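Local coordinates for protein phosphoribosyl-AMP cyclohydrolase (Medicago truncatula, PDB 7BGM) that probably catalyses the second and third steps of histidine biosynthesis, hydrolysing phosphoribosyl-ATP to phosphoribosyl-AMP and diphosphate and then opening the adenine ring, at residues 211-214 and 215-218; 198-201 and 202-206; 127-130 and 131-134; 167-170 and 171-174. All coordinates share one frame; numbering follows the deposited sequence.

Interaction 1 of 4, residues 211-214 and 215-218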
loop_
_atom_site.group_PDB
_atom_site.type_symbol
_atom_site.label_atom_id
_atom_site.label_comp_id
_atom_site.label_asym_id
_atom_site.label_seq_id
_atom_site.Cartn_x
_atom_site.Cartn_y
_atom_site.Cartn_z
ATOM N N VAL A 211 -1.352 -14.224 1.018
ATOM C CA VAL A 211 0.042 -14.634 0.872
ATOM C C VAL A 211 0.934 -13.757 1.742
ATOM O O VAL A 211 1.817 -14.248 2.458
ATOM C CB VAL A 211 0.459 -14.573 -0.610
ATOM C CG1 VAL A 211 1.984 -14.918 -0.770
ATOM C CG2 VAL A 211 -0.413 -15.527 -1.459
ATOM N N LEU A 212 0.685 -12.439 1.737
ATOM C CA LEU A 212 1.532 -11.546 2.518
ATOM C C LEU A 212 1.314 -11.732 4.020
ATOM O O LEU A 212 2.251 -11.563 4.807
ATOM C CB LEU A 212 1.276 -10.086 2.096
ATOM C CG LEU A 212 1.644 -9.763 0.639
ATOM C CD1 LEU A 212 1.473 -8.301 0.219
ATOM C CD2 LEU A 212 3.083 -10.225 0.348
ATOM N N GLN A 213 0.090 -12.054 4.444
ATOM C CA GLN A 213 -0.117 -12.452 5.824
ATOM C C GLN A 213 0.756 -13.659 6.175
ATOM O O GLN A 213 1.372 -13.686 7.246
ATOM C CB GLN A 213 -1.604 -12.757 6.078
ATOM C CG GLN A 213 -1.834 -13.343 7.458
ATOM C CD GLN A 213 -3.295 -13.491 7.807
ATOM O OE1 GLN A 213 -4.104 -12.644 7.482
ATOM N NE2 GLN A 213 -3.632 -14.568 8.497
ATOM N N VAL A 214 0.826 -14.670 5.290
ATOM C CA VAL A 214 1.664 -15.837 5.578
ATOM C C VAL A 214 3.101 -15.399 5.820
ATOM O O VAL A 214 3.737 -15.817 6.799
ATOM C CB VAL A 214 1.579 -16.871 4.440
ATOM C CG1 VAL A 214 2.691 -17.963 4.607
ATOM C CG2 VAL A 214 0.265 -17.544 4.467
ATOM N N LEU A 215 3.623 -14.527 4.951
ATOM C CA LEU A 215 5.013 -14.073 5.086
ATOM C C LEU A 215 5.233 -13.280 6.374
ATOM O O LEU A 215 6.240 -13.466 7.069
ATOM C CB LEU A 215 5.414 -13.245 3.867
ATOM C CG LEU A 215 5.650 -13.999 2.572
ATOM C CD1 LEU A 215 5.849 -13.026 1.439
ATOM C CD2 LEU A 215 6.889 -14.872 2.755
ATOM N N ARG A 216 4.337 -12.341 6.681
ATOM C CA ARG A 216 4.454 -11.613 7.941
ATOM C C ARG A 216 4.525 -12.566 9.120
ATOM O O ARG A 216 5.359 -12.396 10.019
ATOM C CB ARG A 216 3.277 -10.656 8.112
ATOM C CG ARG A 216 3.134 -10.157 9.555
ATOM C CD ARG A 216 2.095 -9.057 9.652
ATOM N NE ARG A 216 0.758 -9.391 9.120
ATOM C CZ ARG A 216 -0.172 -10.099 9.757
ATOM N NH1 ARG A 216 0.057 -10.594 10.980
ATOM N NH2 ARG A 216 -1.355 -10.310 9.165
ATOM N N GLN A 217 3.673 -13.595 9.123
ATOM C CA GLN A 217 3.600 -14.467 10.282
ATOM C C GLN A 217 4.849 -15.321 10.414
ATOM O O GLN A 217 5.220 -15.690 11.533
ATOM C CB GLN A 217 2.352 -15.346 10.207
ATOM C CG GLN A 217 1.097 -14.545 10.390
ATOM C CD GLN A 217 -0.153 -15.363 10.120
ATOM O OE1 GLN A 217 -0.119 -16.331 9.358
ATOM N NE2 GLN A 217 -1.255 -14.984 10.745
ATOM N N ARG A 218 5.532 -15.613 9.304
ATOM C CA ARG A 218 6.819 -16.307 9.406
ATOM C C ARG A 218 7.948 -15.418 9.941
ATOM O O ARG A 218 8.920 -15.950 10.492
ATOM C CB ARG A 218 7.231 -16.860 8.043
ATOM C CG ARG A 218 6.279 -17.880 7.468
ATOM C CD ARG A 218 6.868 -18.557 6.230
ATOM N NE ARG A 218 5.912 -19.492 5.633
ATOM C CZ ARG A 218 5.951 -19.914 4.369
ATOM N NH1 ARG A 218 6.901 -19.476 3.550
ATOM N NH2 ARG A 218 5.034 -20.761 3.920
#
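Leu212 and Leu215 meet on the buried side of helix 208-218, where CD2 of Leu212 comes within 4.1 Å of CD1 of Leu215, the methyls of two slanting branches just touching. Backbone bonds one turn long run beneath them, and the straightest joins Arg216 N to Leu212 O at 2.9 Å with an N-H...O angle of 174°. Val211 packs on Met190 of the second subunit, while Leu215 and Val214 rest on Ala191 of that subunit. Arg218 runs extended along this interface beside Val214, and CG1 of Val214 lies under one face of its guanidinium, 3.7 Å from NE. That methyl stands anti to the backbone N of its own residue (chi1 168°), which turns it along the helix towards Arg218. The arginine, one of the residues seen to bind AMP in this protein, forms a salt bridge with Asp192 of the second subunit. This is the i to i+4 pattern of an ordinary alpha-helix, here the last of the phosphoribosyl-ATP pyrophosphohydrolase part, with one side given over to the dimer interface. The looser side carries Gln213, the head of Arg216 and the exposed Gln217. Arg216 bends at chi3, folding back until NH2 lies 3.5 Å from CG of Gln213; the amide and guanidinium planes are turned 45° from each other. A salt bridge from NE to Asp27 ties this head to the loop between strands 19-25 and 31-37 of the same chain.

Interaction 2 of 4, residues 198-201 and 202-206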
loop_
_atom_site.group_PDB
_atom_site.type_symbol
_atom_site.label_atom_id
_atom_site.label_comp_id
_atom_site.label_asym_id
_atom_site.label_seq_id
_atom_site.Cartn_x
_atom_site.Cartn_y
_atom_site.Cartn_z
ATOM N N MET A 198 0.074 -15.081 -10.317
ATOM C CA MET A 198 -1.194 -14.507 -9.887
ATOM C C MET A 198 -2.384 -15.082 -10.651
ATOM O O MET A 198 -3.501 -15.098 -10.116
ATOM C CB MET A 198 -1.131 -12.984 -9.993
ATOM C CG MET A 198 -0.349 -12.460 -8.819
ATOM S SD MET A 198 0.039 -10.738 -9.014
ATOM C CE MET A 198 -1.595 -10.060 -8.772
ATOM N N VAL A 199 -2.185 -15.537 -11.891
ATOM C CA VAL A 199 -3.272 -16.234 -12.581
ATOM C C VAL A 199 -3.607 -17.539 -11.867
ATOM O O VAL A 199 -4.788 -17.883 -11.688
ATOM C CB VAL A 199 -2.929 -16.460 -14.066
ATOM C CG1 VAL A 199 -4.073 -17.207 -14.779
ATOM C CG2 VAL A 199 -2.649 -15.119 -14.743
ATOM N N LEU A 200 -2.580 -18.277 -11.428
ATOM C CA LEU A 200 -2.820 -19.481 -10.631
ATOM C C LEU A 200 -3.510 -19.148 -9.312
ATOM O O LEU A 200 -4.433 -19.858 -8.892
ATOM C CB LEU A 200 -1.504 -20.239 -10.390
ATOM C CG LEU A 200 -1.552 -21.526 -9.558
ATOM C CD1 LEU A 200 -0.436 -22.514 -10.003
ATOM C CD2 LEU A 200 -1.419 -21.270 -8.064
ATOM N N LEU A 201 -3.084 -18.066 -8.633
ATOM C CA LEU A 201 -3.782 -17.680 -7.405
ATOM C C LEU A 201 -5.265 -17.449 -7.663
ATOM O O LEU A 201 -6.116 -17.850 -6.852
ATOM C CB LEU A 201 -3.161 -16.420 -6.802
ATOM C CG LEU A 201 -1.715 -16.489 -6.316
ATOM C CD1 LEU A 201 -1.332 -15.173 -5.643
ATOM C CD2 LEU A 201 -1.520 -17.659 -5.352
ATOM N N ALA A 202 -5.597 -16.808 -8.790
ATOM C CA ALA A 202 -7.004 -16.575 -9.110
ATOM C C ALA A 202 -7.769 -17.885 -9.264
ATOM O O ALA A 202 -8.905 -18.019 -8.779
ATOM C CB ALA A 202 -7.126 -15.740 -10.381
ATOM N N LEU A 203 -7.166 -18.866 -9.939
ATOM C CA LEU A 203 -7.823 -20.163 -10.099
ATOM C C LEU A 203 -8.034 -20.872 -8.757
ATOM O O LEU A 203 -9.026 -21.605 -8.595
ATOM C CB LEU A 203 -7.014 -21.041 -11.062
ATOM C CG LEU A 203 -6.955 -20.563 -12.517
ATOM C CD1 LEU A 203 -6.017 -21.406 -13.362
ATOM C CD2 LEU A 203 -8.372 -20.543 -13.123
ATOM N N LYS A 204 -7.146 -20.647 -7.782
ATOM C CA LYS A 204 -7.232 -21.275 -6.463
ATOM C C LYS A 204 -7.989 -20.439 -5.434
ATOM O O LYS A 204 -8.122 -20.873 -4.280
ATOM C CB LYS A 204 -5.828 -21.573 -5.922
ATOM C CG LYS A 204 -5.027 -22.559 -6.780
ATOM C CD LYS A 204 -5.698 -23.955 -6.895
ATOM C CE LYS A 204 -5.803 -24.658 -5.539
ATOM N NZ LYS A 204 -6.487 -26.024 -5.629
ATOM N N ASP A 205 -8.473 -19.256 -5.816
ATOM C CA ASP A 205 -9.252 -18.394 -4.927
ATOM C C ASP A 205 -8.384 -17.880 -3.775
ATOM O O ASP A 205 -8.845 -17.755 -2.637
ATOM C CB ASP A 205 -10.503 -19.122 -4.405
ATOM C CG ASP A 205 -11.554 -18.171 -3.853
ATOM O OD1 ASP A 205 -11.486 -16.959 -4.148
ATOM O OD2 ASP A 205 -12.455 -18.643 -3.119
ATOM N N VAL A 206 -7.113 -17.603 -4.069
ATOM C CA VAL A 206 -6.160 -17.067 -3.091
ATOM C C VAL A 206 -5.904 -15.601 -3.401
ATOM O O VAL A 206 -5.611 -15.242 -4.547
ATOM C CB VAL A 206 -4.840 -17.858 -3.080
ATOM C CG1 VAL A 206 -3.864 -17.200 -2.121
ATOM C CG2 VAL A 206 -5.125 -19.286 -2.631
#
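Leu201 O, at the end of its helix, takes a nearly straight bond from Val206 N, 3.0 Å away with an N-H...O angle of 173°, and a weak one from Lys204 N, 3.1 Å from the same oxygen. Lys204 N also donates to Leu200 O at 3.0 Å, so its single hydrogen is shared between successive carbonyls. Such an end is a Schellman motif: Asp205 takes a positive phi of 66°, the bond from Val206 N to Leu201 O is paired with one from Asp205 N to Ala202 O, and the chain turns out of helix 183-204. The turn carries Val206 against Leu201, where CG1 of Val206 and CD2 of Leu201 meet at 4.0 Å, one side chain lying at an angle across the other. On another side of the last turn, Lys204 lies beside Leu200, its CG 4.0 Å from CD2 of the leucine. Beyond CG the lysine folds at chi2 and chi3, and its NZ is hydrogen-bonded to the carbonyl of Glu181 of the second subunit. Away from that interface, Val199 and Leu203 both pack on Leu162 of helix 159-178, joining two helices of the pyrophosphohydrolase part.

Interaction 3 of 4, residues 127-130 and 131-134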
loop_
_atom_site.group_PDB
_atom_site.type_symbol
_atom_site.label_atom_id
_atom_site.label_comp_id
_atom_site.label_asym_id
_atom_site.label_seq_id
_atom_site.Cartn_x
_atom_site.Cartn_y
_atom_site.Cartn_z
ATOM N N SER A 127 -0.591 -0.856 -7.860
ATOM C CA SER A 127 -0.308 -1.685 -9.047
ATOM C C SER A 127 -0.537 -3.186 -8.842
ATOM O O SER A 127 -1.094 -3.864 -9.725
ATOM C CB SER A 127 1.123 -1.421 -9.508
ATOM O OG SER A 127 1.182 -0.073 -9.967
ATOM N N LEU A 128 -0.052 -3.748 -7.728
ATOM C CA LEU A 128 -0.162 -5.195 -7.547
ATOM C C LEU A 128 -1.619 -5.623 -7.420
ATOM O O LEU A 128 -2.028 -6.639 -7.991
ATOM C CB LEU A 128 0.637 -5.627 -6.319
ATOM C CG LEU A 128 0.678 -7.093 -5.933
ATOM C CD1 LEU A 128 1.211 -7.904 -7.114
ATOM C CD2 LEU A 128 1.571 -7.254 -4.686
ATOM N N TYR A 129 -2.423 -4.854 -6.679
ATOM C CA TYR A 129 -3.826 -5.179 -6.424
ATOM C C TYR A 129 -4.702 -4.844 -7.631
ATOM O O TYR A 129 -5.729 -5.518 -7.860
ATOM C CB TYR A 129 -4.274 -4.464 -5.126
ATOM C CG TYR A 129 -3.312 -4.906 -4.032
ATOM C CD1 TYR A 129 -3.466 -6.158 -3.421
ATOM C CD2 TYR A 129 -2.168 -4.124 -3.687
ATOM C CE1 TYR A 129 -2.559 -6.619 -2.475
ATOM C CE2 TYR A 129 -1.251 -4.584 -2.736
ATOM C CZ TYR A 129 -1.448 -5.859 -2.149
ATOM O OH TYR A 129 -0.574 -6.362 -1.212
ATOM N N ALA A 130 -4.271 -3.856 -8.434
ATOM C CA ALA A 130 -4.933 -3.552 -9.697
ATOM C C ALA A 130 -4.801 -4.727 -10.657
ATOM O O ALA A 130 -5.774 -5.130 -11.312
ATOM C CB ALA A 130 -4.354 -2.266 -10.305
ATOM N N LEU A 131 -3.615 -5.308 -10.728
ATOM C CA LEU A 131 -3.449 -6.497 -11.548
ATOM C C LEU A 131 -4.304 -7.648 -11.024
ATOM O O LEU A 131 -4.926 -8.377 -11.808
ATOM C CB LEU A 131 -1.975 -6.892 -11.600
ATOM C CG LEU A 131 -1.695 -8.195 -12.361
ATOM C CD1 LEU A 131 -2.183 -8.085 -13.802
ATOM C CD2 LEU A 131 -0.209 -8.473 -12.344
ATOM N N GLU A 132 -4.325 -7.843 -9.703
ATOM C CA GLU A 132 -5.182 -8.871 -9.130
ATOM C C GLU A 132 -6.634 -8.653 -9.536
ATOM O O GLU A 132 -7.336 -9.598 -9.922
ATOM C CB GLU A 132 -5.040 -8.876 -7.611
ATOM C CG GLU A 132 -5.928 -9.868 -6.895
ATOM C CD GLU A 132 -5.635 -9.923 -5.409
ATOM O OE1 GLU A 132 -5.762 -8.868 -4.760
ATOM O OE2 GLU A 132 -5.238 -11.009 -4.906
ATOM N N SER A 133 -7.095 -7.401 -9.492
ATOM C CA SER A 133 -8.481 -7.122 -9.852
ATOM C C SER A 133 -8.757 -7.414 -11.324
ATOM O O SER A 133 -9.799 -7.993 -11.674
ATOM C CB SER A 133 -8.789 -5.669 -9.497
ATOM O OG SER A 133 -10.105 -5.305 -9.840
ATOM N N THR A 134 -7.836 -7.028 -12.206
ATOM C CA THR A 134 -8.001 -7.300 -13.631
ATOM C C THR A 134 -8.132 -8.794 -13.898
ATOM O O THR A 134 -9.010 -9.223 -14.653
ATOM C CB THR A 134 -6.813 -6.714 -14.396
ATOM O OG1 THR A 134 -6.892 -5.286 -14.344
ATOM C CG2 THR A 134 -6.815 -7.162 -15.850
HETATM O O HOH W 1 -7.044 -6.718 -5.587
#
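Four consecutive backbone bonds, from Leu131 N to Ser127 O through Thr134 N to Ala130 O, wind the opening turns of helix 127-140 into a regular alpha-helix. It is the first helix of the all-helical, MazG-like pyrophosphohydrolase part. Across the first turn Tyr129 and Glu132 meet at an edge: OE1 of Glu132 lies near the plane of the ring, 3.8 Å from CD1, and the carboxylate is turned 58° from that plane. The glutamate gets there by extending with CG anti to the backbone N (chi1 178°), a course that carries it back over the preceding turn. A water molecule bridges the two residues, donating to Tyr129 O at 2.9 Å and to Glu132 OE1 at 2.6 Å, so the carboxylate is tied to its own helix through one oxygen. The other, OE2, accepts from the backbone N of Val208, linking this helix to the start of helix 208-218. Leu128 supports the ring, its CB 4.1 Å above one face and displaced towards the rim. Leu128 and Leu131, with their branches in the same conformation, both pack on Met198 of helix 183-204. At the N-terminal end Ser127 OG bonds to Asp27 of the second subunit. Ala130 O takes two donors from one residue, Thr134 N at 2.9 Å and Thr134 OG1 at 3.2 Å, which reach it from opposite faces of the carbonyl plane.

Interaction 4 of 4, residues 167-170 and 171-174. With ZN (zinc ion), chain E.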
loop_
_atom_site.group_PDB
_atom_site.type_symbol
_atom_site.label_atom_id
_atom_site.label_comp_id
_atom_site.label_asym_id
_atom_site.label_seq_id
_atom_site.Cartn_x
_atom_site.Cartn_y
_atom_site.Cartn_z
ATOM N N ARG A 167 6.640 -22.592 -14.465
ATOM C CA ARG A 167 7.928 -23.266 -14.389
ATOM C C ARG A 167 8.948 -22.618 -15.326
ATOM O O ARG A 167 10.103 -22.380 -14.938
ATOM C CB ARG A 167 7.740 -24.754 -14.714
ATOM C CG ARG A 167 7.036 -25.519 -13.597
ATOM C CD ARG A 167 6.882 -27.002 -13.894
ATOM N NE ARG A 167 6.319 -27.721 -12.750
ATOM C CZ ARG A 167 5.060 -28.144 -12.678
ATOM N NH1 ARG A 167 4.221 -27.920 -13.680
ATOM N NH2 ARG A 167 4.637 -28.764 -11.589
ATOM N N GLU A 168 8.531 -22.317 -16.563
ATOM C CA GLU A 168 9.415 -21.679 -17.534
ATOM C C GLU A 168 9.911 -20.327 -17.041
ATOM O O GLU A 168 11.101 -20.003 -17.179
ATOM C CB GLU A 168 8.680 -21.516 -18.862
ATOM C CG GLU A 168 9.235 -20.415 -19.765
ATOM C CD GLU A 168 8.565 -20.372 -21.135
ATOM O OE1 GLU A 168 8.401 -21.444 -21.766
ATOM O OE2 GLU A 168 8.204 -19.267 -21.585
ATOM N N GLU A 169 9.003 -19.519 -16.480
ATOM C CA GLU A 169 9.362 -18.168 -16.058
ATOM C C GLU A 169 10.269 -18.189 -14.833
ATOM O O GLU A 169 11.158 -17.334 -14.694
ATOM C CB GLU A 169 8.100 -17.350 -15.757
ATOM C CG GLU A 169 7.205 -17.056 -16.969
ATOM C CD GLU A 169 7.873 -16.181 -18.016
ATOM O OE1 GLU A 169 9.007 -15.708 -17.768
ATOM O OE2 GLU A 169 7.263 -15.961 -19.089
ATOM N N ALA A 170 10.023 -19.123 -13.910
ATOM C CA ALA A 170 10.878 -19.236 -12.736
ATOM C C ALA A 170 12.308 -19.547 -13.151
ATOM O O ALA A 170 13.269 -19.011 -12.583
ATOM C CB ALA A 170 10.350 -20.319 -11.796
ATOM N N ASN A 171 12.466 -20.414 -14.152
ATOM C CA ASN A 171 13.796 -20.702 -14.674
ATOM C C ASN A 171 14.418 -19.477 -15.342
ATOM O O ASN A 171 15.629 -19.251 -15.217
ATOM C CB ASN A 171 13.723 -21.866 -15.654
ATOM C CG ASN A 171 15.080 -22.259 -16.179
ATOM O OD1 ASN A 171 15.938 -22.724 -15.423
ATOM N ND2 ASN A 171 15.288 -22.075 -17.481
ATOM N N GLU A 172 13.615 -18.705 -16.094
ATOM C CA GLU A 172 14.108 -17.459 -16.693
ATOM C C GLU A 172 14.632 -16.504 -15.628
ATOM O O GLU A 172 15.675 -15.865 -15.809
ATOM C CB GLU A 172 13.005 -16.761 -17.497
ATOM C CG GLU A 172 12.613 -17.437 -18.791
ATOM C CD GLU A 172 13.787 -17.621 -19.734
ATOM O OE1 GLU A 172 14.533 -16.646 -19.977
ATOM O OE2 GLU A 172 13.962 -18.750 -20.215
ATOM N N LEU A 173 13.896 -16.366 -14.526
ATOM C CA LEU A 173 14.343 -15.495 -13.447
ATOM C C LEU A 173 15.671 -15.969 -12.879
ATOM O O LEU A 173 16.586 -15.162 -12.642
ATOM C CB LEU A 173 13.284 -15.443 -12.352
ATOM C CG LEU A 173 13.611 -14.546 -11.162
ATOM C CD1 LEU A 173 13.636 -13.044 -11.537
ATOM C CD2 LEU A 173 12.604 -14.824 -10.054
ATOM N N CYS A 174 15.802 -17.282 -12.669
ATOM C CA CYS A 174 17.067 -17.823 -12.176
ATOM C C CYS A 174 18.205 -17.550 -13.155
ATOM O O CYS A 174 19.329 -17.242 -12.733
ATOM C CB CYS A 174 16.930 -19.324 -11.923
ATOM S SG CYS A 174 15.851 -19.794 -10.536
HETATM ZN ZN ZN E . 9.937 -14.294 -18.874
HETATM O O HOH W 2 10.529 -14.893 -20.787
#
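Two acidic side chains one helical turn apart, Glu169 and Glu172, lie close together beside a zinc ion, and only the first of them binds it here. Glu169 OE1 sits 2.0 Å from the zinc, whereas its OE2 stays 3.2 Å away, so the carboxylate is a one-oxygen ligand. A fold at chi2 (-64°) brings the group round to the metal. Glu189 and Asp192 of helix 183-204 complete the protein ligands, and a water binds at 2.1 Å from the zinc. Glu172 approaches with its aliphatic part, CG lying 4.1 Å from Glu169 OE1; the two carboxylates are turned 83° from each other, and Glu172 OE1 is 6.0 Å from Glu169 OE1. Beneath them the backbone is plain alpha-helix, with Leu173 N bonded to Glu169 O at 2.9 Å. On another side of helix 159-178, Ala170 packs on Ala170 of the second subunit. Lys165 forms salt bridges with both Glu168 OE2 and Glu169 OE2, and probably offsets part of the negative charge. Glu172 has been seen to bind zinc or magnesium in this protein, and the clustered carboxylates are consistent with a site that can hold more than one divalent ion, as expected of a MazG-like pyrophosphohydrolase.

From the N terminus the contacts come in the order interaction 3, interaction 4, interaction 2, interaction 1. Interactions 3, 4 and 1 each lie within one helix, and interaction 2 closes the C-terminal turn of helix 183-204; they lie in series, so none nests in or crosses another. What joins them is packing between helices. Met198 of interaction 2 sets its CE against the backbone of interaction 3, and Val206 meets Val211 where helix 183-204 gives way to helix 208-218. The OH of Tyr129 touches Leu212, bringing interactions 3 and 1 together. Interaction 4 touches none of the others directly; helix 183-204, following helix 159-178, connects it to them. All four also reach the second subunit, which makes the helical part a dimeric unit.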